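Long-range contacts in glycosyl transferase family 8 (Streptococcus pneumoniae, PDB 5GVV), which transfers galactose from UDP-galactose to the terminal glucose of the already glycosylated serine-rich repeat protein PsrP, with manganese bound beside UDP in its GT-A domain: residues C280-N285 with D344-L349; H305-T310 with M334-I339. All coordinates share one frame; numbering follows the deposited sequence.

Contact 1 (C280-N285 with D344-L349); sequences CVNLTN and DLYLDL
Tyr346 reaches from its own strand across the neighbouring one and takes a backbone hydrogen bond with its phenol: Leu283 N donates to Tyr346 OH (3.0 Å). CG stands anti to the backbone N (chi1 -167°), and the ring lies over the peptide oxygen of Val281, which sits 3.5 Å above the ring plane, offset toward the rim. Val281 O also accepts a nearly straight hydrogen bond from Leu347 N (2.8 Å). Val281 N in turn donates to Leu345 O. The two strands, 280-283 and 345-348, pair in parallel, Cys280 beside Leu345 and Val281 beside Tyr346, their axes at 39°. Beyond these bridges side chains take over from the backbone. Asn282, its CG anti to the backbone N, sends ND2 to Leu347 O (2.7 Å); the hydrogen bond is bent, 136° at the hydrogen, and the oxygen is tilted out of the amide plane. ND2 also bonds Asn350 OD1, just past the second strand. On the face that carries Tyr346, Val281 sets CG1 3.6 Å from Tyr346 CD2, and Ala358 and Val362 of helix 356-364 touch the Tyr346 side chain. On the other face Cys280 SG touches Leu345 CD2 at 4.0 Å, and Cys280 CB meets Leu347 CD1. These are the two central strands of a six-stranded parallel sheet of order 3-2-1-4-5-6, the Rossmann-like pattern, in a part of the chain remote from the UDP and manganese site. Within this buried seam, the phenol and the carboxamide each satisfy a main-chain group, continuing polar pairing toward the C-terminal ends of the strands after the regular bridges stop.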
ATOM      1  N   CYS A 280     -18.517  20.402 -13.956  1.00 15.77           N
ATOM      2  CA  CYS A 280     -18.246  20.940 -15.289  1.00 16.58           C
ATOM      3  C   CYS A 280     -17.445  19.955 -16.129  1.00 16.55           C
ATOM      4  O   CYS A 280     -16.655  19.170 -15.595  1.00 15.91           O
ATOM      5  CB  CYS A 280     -17.489  22.267 -15.192  1.00 16.96           C
ATOM      6  SG  CYS A 280     -18.472  23.627 -14.532  1.00 21.82           S
ATOM      7  N   VAL A 281     -17.651  19.994 -17.443  1.00 15.15           N
ATOM      8  CA  VAL A 281     -16.967  19.062 -18.329  1.00 13.34           C
ATOM      9  C   VAL A 281     -16.457  19.745 -19.597  1.00 15.42           C
ATOM     10  O   VAL A 281     -17.091  20.667 -20.135  1.00 16.86           O
ATOM     11  CB  VAL A 281     -17.880  17.856 -18.676  1.00 15.99           C
ATOM     12  CG1 VAL A 281     -19.116  18.325 -19.412  1.00 15.38           C
ATOM     13  CG2 VAL A 281     -17.133  16.813 -19.488  1.00 13.63           C
ATOM     14  N   ASN A 282     -15.287  19.311 -20.053  1.00 15.49           N
ATOM     15  CA  ASN A 282     -14.774  19.715 -21.356  1.00 14.69           C
ATOM     16  C   ASN A 282     -14.077  18.537 -22.012  1.00 15.03           C
ATOM     17  O   ASN A 282     -13.461  17.721 -21.328  1.00 15.72           O
ATOM     18  CB  ASN A 282     -13.804  20.892 -21.237  1.00 15.21           C
ATOM     19  CG  ASN A 282     -13.066  21.172 -22.539  1.00 17.51           C
ATOM     20  OD1 ASN A 282     -11.902  20.801 -22.697  1.00 16.84           O
ATOM     21  ND2 ASN A 282     -13.750  21.810 -23.485  1.00 16.46           N
ATOM     22  N   LEU A 283     -14.189  18.447 -23.332  1.00 15.10           N
ATOM     23  CA  LEU A 283     -13.494  17.429 -24.105  1.00 16.53           C
ATOM     24  C   LEU A 283     -12.465  18.136 -24.972  1.00 19.42           C
ATOM     25  O   LEU A 283     -12.818  18.990 -25.790  1.00 22.14           O
ATOM     26  CB  LEU A 283     -14.489  16.666 -24.988  1.00 15.19           C
ATOM     27  CG  LEU A 283     -13.940  15.741 -26.075  1.00 16.68           C
ATOM     28  CD1 LEU A 283     -13.399  14.448 -25.487  1.00 15.96           C
ATOM     29  CD2 LEU A 283     -15.018  15.440 -27.110  1.00 21.96           C
ATOM     30  N   THR A 284     -11.194  17.794 -24.792  1.00 17.08           N
ATOM     31  CA  THR A 284     -10.128  18.416 -25.568  1.00 19.84           C
ATOM     32  C   THR A 284      -9.300  17.359 -26.282  1.00 24.35           C
ATOM     33  O   THR A 284      -9.239  16.210 -25.843  1.00 25.69           O
ATOM     34  CB  THR A 284      -9.187  19.238 -24.662  1.00 22.32           C
ATOM     35  OG1 THR A 284      -8.141  19.824 -25.449  1.00 23.51           O
ATOM     36  CG2 THR A 284      -8.561  18.348 -23.593  1.00 18.66           C
ATOM     37  N   ASN A 285      -8.666  17.735 -27.385  1.00 28.43           N
ATOM     38  CA  ASN A 285      -7.640  16.882 -27.967  1.00 31.42           C
ATOM     39  C   ASN A 285      -6.291  17.586 -27.881  1.00 32.72           C
ATOM     40  O   ASN A 285      -5.244  17.009 -28.195  1.00 31.91           O
ATOM     41  CB  ASN A 285      -7.979  16.511 -29.413  1.00 36.09           C
ATOM     42  CG  ASN A 285      -7.288  15.236 -29.861  1.00 41.23           C
ATOM     43  OD1 ASN A 285      -6.372  15.265 -30.686  1.00 45.86           O
ATOM     44  ND2 ASN A 285      -7.715  14.107 -29.303  1.00 37.42           N
ATOM     45  N   ASP A 344     -23.289  19.330 -15.020  1.00 18.85           N
ATOM     46  CA  ASP A 344     -24.268  20.409 -14.934  1.00 19.70           C
ATOM     47  C   ASP A 344     -24.047  21.435 -16.035  1.00 19.36           C
ATOM     48  O   ASP A 344     -24.966  22.171 -16.406  1.00 17.39           O
ATOM     49  CB  ASP A 344     -24.146  21.133 -13.590  1.00 20.50           C
ATOM     50  CG  ASP A 344     -24.504  20.258 -12.411  1.00 22.45           C
ATOM     51  OD1 ASP A 344     -25.621  19.700 -12.401  1.00 25.47           O
ATOM     52  OD2 ASP A 344     -23.670  20.134 -11.487  1.00 18.37           O
ATOM     53  N   LEU A 345     -22.823  21.492 -16.554  1.00 16.20           N
ATOM     54  CA  LEU A 345     -22.441  22.581 -17.446  1.00 16.56           C
ATOM     55  C   LEU A 345     -21.253  22.202 -18.321  1.00 16.12           C
ATOM     56  O   LEU A 345     -20.225  21.744 -17.810  1.00 17.38           O
ATOM     57  CB  LEU A 345     -22.089  23.817 -16.612  1.00 14.78           C
ATOM     58  CG  LEU A 345     -21.510  25.010 -17.376  1.00 15.05           C
ATOM     59  CD1 LEU A 345     -22.552  25.574 -18.319  1.00 16.94           C
ATOM     60  CD2 LEU A 345     -21.042  26.067 -16.410  1.00 19.08           C
ATOM     61  N   TYR A 346     -21.386  22.387 -19.632  1.00 12.20           N
ATOM     62  CA  TYR A 346     -20.267  22.137 -20.534  1.00 12.00           C
ATOM     63  C   TYR A 346     -19.438  23.406 -20.713  1.00 15.21           C
ATOM     64  O   TYR A 346     -19.987  24.486 -20.949  1.00 13.73           O
ATOM     65  CB  TYR A 346     -20.753  21.620 -21.898  1.00 10.98           C
ATOM     66  CG  TYR A 346     -19.620  21.063 -22.732  1.00 13.70           C
ATOM     67  CD1 TYR A 346     -18.846  21.893 -23.538  1.00 17.09           C
ATOM     68  CD2 TYR A 346     -19.301  19.713 -22.687  1.00 15.99           C
ATOM     69  CE1 TYR A 346     -17.794  21.391 -24.281  1.00 16.83           C
ATOM     70  CE2 TYR A 346     -18.252  19.202 -23.425  1.00 15.12           C
ATOM     71  CZ  TYR A 346     -17.506  20.044 -24.218  1.00 16.18           C
ATOM     72  OH  TYR A 346     -16.455  19.536 -24.954  1.00 15.17           O
ATOM     73  N   LEU A 347     -18.118  23.275 -20.595  1.00 16.45           N
ATOM     74  CA  LEU A 347     -17.207  24.396 -20.833  1.00 14.94           C
ATOM     75  C   LEU A 347     -16.444  24.184 -22.139  1.00 17.76           C
ATOM     76  O   LEU A 347     -15.540  23.340 -22.210  1.00 12.97           O
ATOM     77  CB  LEU A 347     -16.214  24.549 -19.677  1.00 14.99           C
ATOM     78  CG  LEU A 347     -16.764  24.760 -18.266  1.00 15.44           C
ATOM     79  CD1 LEU A 347     -15.635  24.918 -17.254  1.00 13.48           C
ATOM     80  CD2 LEU A 347     -17.674  25.958 -18.219  1.00 16.27           C
ATOM     81  N   ASP A 348     -16.805  24.954 -23.165  1.00 15.30           N
ATOM     82  CA  ASP A 348     -16.150  24.860 -24.460  1.00 16.08           C
ATOM     83  C   ASP A 348     -14.859  25.667 -24.426  1.00 17.79           C
ATOM     84  O   ASP A 348     -14.825  26.810 -24.885  1.00 17.30           O
ATOM     85  CB  ASP A 348     -17.075  25.394 -25.555  1.00 15.60           C
ATOM     86  CG  ASP A 348     -16.706  24.884 -26.929  1.00 17.54           C
ATOM     87  OD1 ASP A 348     -15.705  24.139 -27.039  1.00 18.09           O
ATOM     88  OD2 ASP A 348     -17.414  25.229 -27.898  1.00 16.70           O
ATOM     89  N   LEU A 349     -13.796  25.065 -23.892  1.00 19.66           N
ATOM     90  CA  LEU A 349     -12.552  25.793 -23.641  1.00 16.93           C
ATOM     91  C   LEU A 349     -11.373  25.321 -24.491  1.00 17.92           C
ATOM     92  O   LEU A 349     -10.294  25.913 -24.433  1.00 18.64           O
ATOM     93  CB  LEU A 349     -12.172  25.686 -22.164  1.00 19.19           C
ATOM     94  CG  LEU A 349     -13.247  26.036 -21.143  1.00 18.98           C
ATOM     95  CD1 LEU A 349     -12.719  25.882 -19.724  1.00 21.66           C
ATOM     96  CD2 LEU A 349     -13.760  27.433 -21.376  1.00 20.89           C
TER

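Contact 2 (H305-T310 with M334-I339)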
ATOM      1  N   HIS A 305     -14.171  18.237 -15.042  1.00 13.49           N
ATOM      2  CA  HIS A 305     -13.793  16.984 -15.671  1.00 15.85           C
ATOM      3  C   HIS A 305     -13.235  17.293 -17.051  1.00 15.20           C
ATOM      4  O   HIS A 305     -13.955  17.807 -17.915  1.00 14.71           O
ATOM      5  CB  HIS A 305     -15.005  16.050 -15.775  1.00 15.12           C
ATOM      6  CG  HIS A 305     -15.697  15.814 -14.469  1.00 18.85           C
ATOM      7  ND1 HIS A 305     -15.516  14.663 -13.724  1.00 20.74           N
ATOM      8  CD2 HIS A 305     -16.564  16.581 -13.767  1.00 17.23           C
ATOM      9  CE1 HIS A 305     -16.240  14.739 -12.620  1.00 20.46           C
ATOM     10  NE2 HIS A 305     -16.887  15.891 -12.624  1.00 20.66           N
ATOM     11  N   ILE A 306     -11.954  17.003 -17.252  1.00 13.63           N
ATOM     12  CA  ILE A 306     -11.313  17.257 -18.539  1.00 13.74           C
ATOM     13  C   ILE A 306     -11.011  15.926 -19.213  1.00 14.19           C
ATOM     14  O   ILE A 306     -10.218  15.129 -18.702  1.00 14.05           O
ATOM     15  CB  ILE A 306     -10.018  18.079 -18.390  1.00 15.06           C
ATOM     16  CG1 ILE A 306     -10.272  19.328 -17.542  1.00 14.46           C
ATOM     17  CG2 ILE A 306      -9.478  18.474 -19.762  1.00 16.91           C
ATOM     18  CD1 ILE A 306     -11.394  20.215 -18.081  1.00 16.25           C
ATOM     19  N   VAL A 307     -11.659  15.685 -20.352  1.00 12.72           N
ATOM     20  CA  VAL A 307     -11.591  14.393 -21.023  1.00 11.25           C
ATOM     21  C   VAL A 307     -10.817  14.530 -22.329  1.00 13.74           C
ATOM     22  O   VAL A 307     -10.893  15.562 -22.991  1.00 16.15           O
ATOM     23  CB  VAL A 307     -13.013  13.871 -21.307  1.00 14.26           C
ATOM     24  CG1 VAL A 307     -12.984  12.467 -21.890  1.00 13.26           C
ATOM     25  CG2 VAL A 307     -13.839  13.887 -20.025  1.00 15.29           C
ATOM     26  N   ALA A 308     -10.049  13.502 -22.682  1.00 14.69           N
ATOM     27  CA  ALA A 308      -9.394  13.439 -23.984  1.00 15.50           C
ATOM     28  C   ALA A 308      -9.475  12.008 -24.482  1.00 17.43           C
ATOM     29  O   ALA A 308      -9.660  11.087 -23.683  1.00 18.03           O
ATOM     30  CB  ALA A 308      -7.945  13.890 -23.890  1.00 16.20           C
ATOM     31  N   TYR A 309      -9.341  11.821 -25.791  1.00 17.11           N
ATOM     32  CA  TYR A 309      -9.408  10.492 -26.389  1.00 17.70           C
ATOM     33  C   TYR A 309      -8.000   9.949 -26.618  1.00 16.82           C
ATOM     34  O   TYR A 309      -7.821   8.905 -27.242  1.00 20.61           O
ATOM     35  CB  TYR A 309     -10.149  10.547 -27.732  1.00 15.57           C
ATOM     36  CG  TYR A 309     -11.638  10.837 -27.645  1.00 15.97           C
ATOM     37  CD1 TYR A 309     -12.336  10.678 -26.454  1.00 13.11           C
ATOM     38  CD2 TYR A 309     -12.345  11.269 -28.766  1.00 15.92           C
ATOM     39  CE1 TYR A 309     -13.700  10.942 -26.381  1.00 13.32           C
ATOM     40  CE2 TYR A 309     -13.705  11.534 -28.702  1.00 15.94           C
ATOM     41  CZ  TYR A 309     -14.376  11.369 -27.508  1.00 15.54           C
ATOM     42  OH  TYR A 309     -15.730  11.629 -27.446  1.00 13.45           O
ATOM     43  N   THR A 310      -7.001  10.656 -26.104  1.00 19.02           N
ATOM     44  CA  THR A 310      -5.611  10.330 -26.401  1.00 19.36           C
ATOM     45  C   THR A 310      -4.722  10.684 -25.215  1.00 20.11           C
ATOM     46  O   THR A 310      -5.223  11.118 -24.173  1.00 19.66           O
ATOM     47  CB  THR A 310      -5.134  11.106 -27.653  1.00 24.52           C
ATOM     48  OG1 THR A 310      -3.742  10.856 -27.889  1.00 30.72           O
ATOM     49  CG2 THR A 310      -5.345  12.591 -27.454  1.00 21.06           C
HETATM   50  N   MSE A 334     -18.067   6.725 -25.575  1.00 13.54           N
HETATM   51  CA  MSE A 334     -19.111   6.204 -24.681  1.00 14.77           C
HETATM   52  C   MSE A 334     -18.884   6.597 -23.246  1.00 15.12           C
HETATM   53  O   MSE A 334     -19.809   6.749 -22.461  1.00 15.18           O
HETATM   54  CB  MSE A 334     -19.247   4.706 -24.918  1.00 30.00           C
HETATM   55  CG  MSE A 334     -20.055   4.472 -26.196  1.00 30.00           C
HETATM   56 SE   MSE A 334     -20.108   2.519 -26.611  1.00 30.00          SE
HETATM   57  CE  MSE A 334     -20.832   2.765 -28.469  1.00 30.00           C
ATOM     58  N   LEU A 335     -17.627   6.791 -22.914  1.00 13.31           N
ATOM     59  CA  LEU A 335     -17.273   7.196 -21.553  1.00 14.59           C
ATOM     60  C   LEU A 335     -17.492   8.697 -21.357  1.00 16.12           C
ATOM     61  O   LEU A 335     -18.007   9.129 -20.321  1.00 16.29           O
ATOM     62  CB  LEU A 335     -15.823   6.809 -21.242  1.00 13.36           C
ATOM     63  CG  LEU A 335     -15.531   5.328 -21.517  1.00 14.58           C
ATOM     64  CD1 LEU A 335     -14.051   4.992 -21.372  1.00 16.24           C
ATOM     65  CD2 LEU A 335     -16.361   4.453 -20.600  1.00 17.65           C
ATOM     66  N   LEU A 336     -17.104   9.488 -22.356  1.00 14.87           N
ATOM     67  CA  LEU A 336     -17.370  10.925 -22.348  1.00 12.98           C
ATOM     68  C   LEU A 336     -18.877  11.185 -22.261  1.00 16.10           C
ATOM     69  O   LEU A 336     -19.314  12.077 -21.533  1.00 12.11           O
ATOM     70  CB  LEU A 336     -16.775  11.576 -23.604  1.00 14.29           C
ATOM     71  CG  LEU A 336     -16.802  13.095 -23.837  1.00 16.14           C
ATOM     72  CD1 LEU A 336     -17.907  13.499 -24.793  1.00 18.18           C
ATOM     73  CD2 LEU A 336     -16.889  13.897 -22.534  1.00 17.07           C
ATOM     74  N   GLU A 337     -19.671  10.401 -22.989  1.00 15.12           N
ATOM     75  CA  GLU A 337     -21.124  10.581 -22.963  1.00 16.82           C
ATOM     76  C   GLU A 337     -21.690  10.445 -21.548  1.00 15.81           C
ATOM     77  O   GLU A 337     -22.565  11.222 -21.151  1.00 12.58           O
ATOM     78  CB  GLU A 337     -21.826   9.598 -23.912  1.00 18.99           C
ATOM     79  CG  GLU A 337     -23.353   9.673 -23.838  1.00 18.26           C
ATOM     80  CD  GLU A 337     -24.057   8.858 -24.912  1.00 18.44           C
ATOM     81  OE1 GLU A 337     -23.558   7.773 -25.283  1.00 21.91           O
ATOM     82  OE2 GLU A 337     -25.127   9.306 -25.372  1.00 23.33           O
ATOM     83  N   GLN A 338     -21.193   9.468 -20.787  1.00 13.58           N
ATOM     84  CA  GLN A 338     -21.692   9.246 -19.433  1.00 17.08           C
ATOM     85  C   GLN A 338     -21.302  10.389 -18.499  1.00 15.43           C
ATOM     86  O   GLN A 338     -22.058  10.743 -17.589  1.00 16.73           O
ATOM     87  CB  GLN A 338     -21.194   7.907 -18.875  1.00 17.02           C
ATOM     88  CG  GLN A 338     -21.729   6.685 -19.624  1.00 17.30           C
ATOM     89  CD  GLN A 338     -23.242   6.709 -19.764  1.00 19.40           C
ATOM     90  OE1 GLN A 338     -23.963   6.860 -18.777  1.00 20.82           O
ATOM     91  NE2 GLN A 338     -23.730   6.577 -20.993  1.00 19.80           N
ATOM     92  N   ILE A 339     -20.122  10.961 -18.721  1.00 13.54           N
ATOM     93  CA  ILE A 339     -19.672  12.111 -17.937  1.00 16.74           C
ATOM     94  C   ILE A 339     -20.532  13.340 -18.246  1.00 15.73           C
ATOM     95  O   ILE A 339     -20.888  14.097 -17.341  1.00 18.43           O
ATOM     96  CB  ILE A 339     -18.173  12.417 -18.175  1.00 14.90           C
ATOM     97  CG1 ILE A 339     -17.321  11.232 -17.715  1.00 16.42           C
ATOM     98  CG2 ILE A 339     -17.741  13.687 -17.433  1.00 16.08           C
ATOM     99  CD1 ILE A 339     -15.834  11.352 -18.034  1.00 16.47           C
TER
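Val307 meets two residues of helix 333-342 chiefly through one methyl, CG2, which lies 3.8 Å from Ile339 CD1 and 3.9 Å from Leu336 CD2. The Val307 and Ile339 side chains pass one another pointing opposite ways. Ile339 is extended, with CD1 anti to CA (chi2 174°), and it uses both branches: CD1 for Val307, CG2 for His305 CB at 4.0 Å. Leu336 is less regular, since its chi2 of -101° falls away from a staggered position; it sets CD2 against Val307, whereas CD1 comes to 3.9 Å from Tyr309 OH. The Tyr309 side chain crosses that of Leu336 at about a right angle, and Leu336 CB lies at the ring edge, near its plane, 4.2 Å from Tyr309 CE1. The imidazole of His305 is held at both nitrogens, ND1 by Tyr328 OH and NE2 by Gln279 OE1. The helix runs nearly antiparallel to strand 305-307 (161°, axes 10.2 Å apart), the usual packing of a helix on a parallel sheet; its Met334, Leu335 and Gln338 also pack on Phe215 of the second subunit. No hydrogen bond joins the two segments, so strand and helix are held by van der Waals contact of mostly aliphatic groups, with the Tyr309 ring and hydroxyl at one end and the histidine's polar atoms satisfied by other partners.

How the contacts relate
Contacts 1 and 2 have centres 10 Å apart, and both reach the same six-stranded parallel sheet, contact 2 by packing a helix on it. Both segments of contact 2 lie in the sequence between the two strands of contact 1: the chain passes from strand 278-283 through helix 292-298 to strand 302-307, then through helix 314-317 to strand 325-328 and helix 333-342, before entering strand 345-348. Strands 278-283 and 302-307 are neighbours, and Cys280 O and Thr284 N probably hydrogen-bond to His305 N and Val307 O. Helix 333-342 thus leads the chain from edge strand 325-328 back to the sheet's centre, tying strand pairing and helix packing into one C-terminal unit distinct from the UDP site.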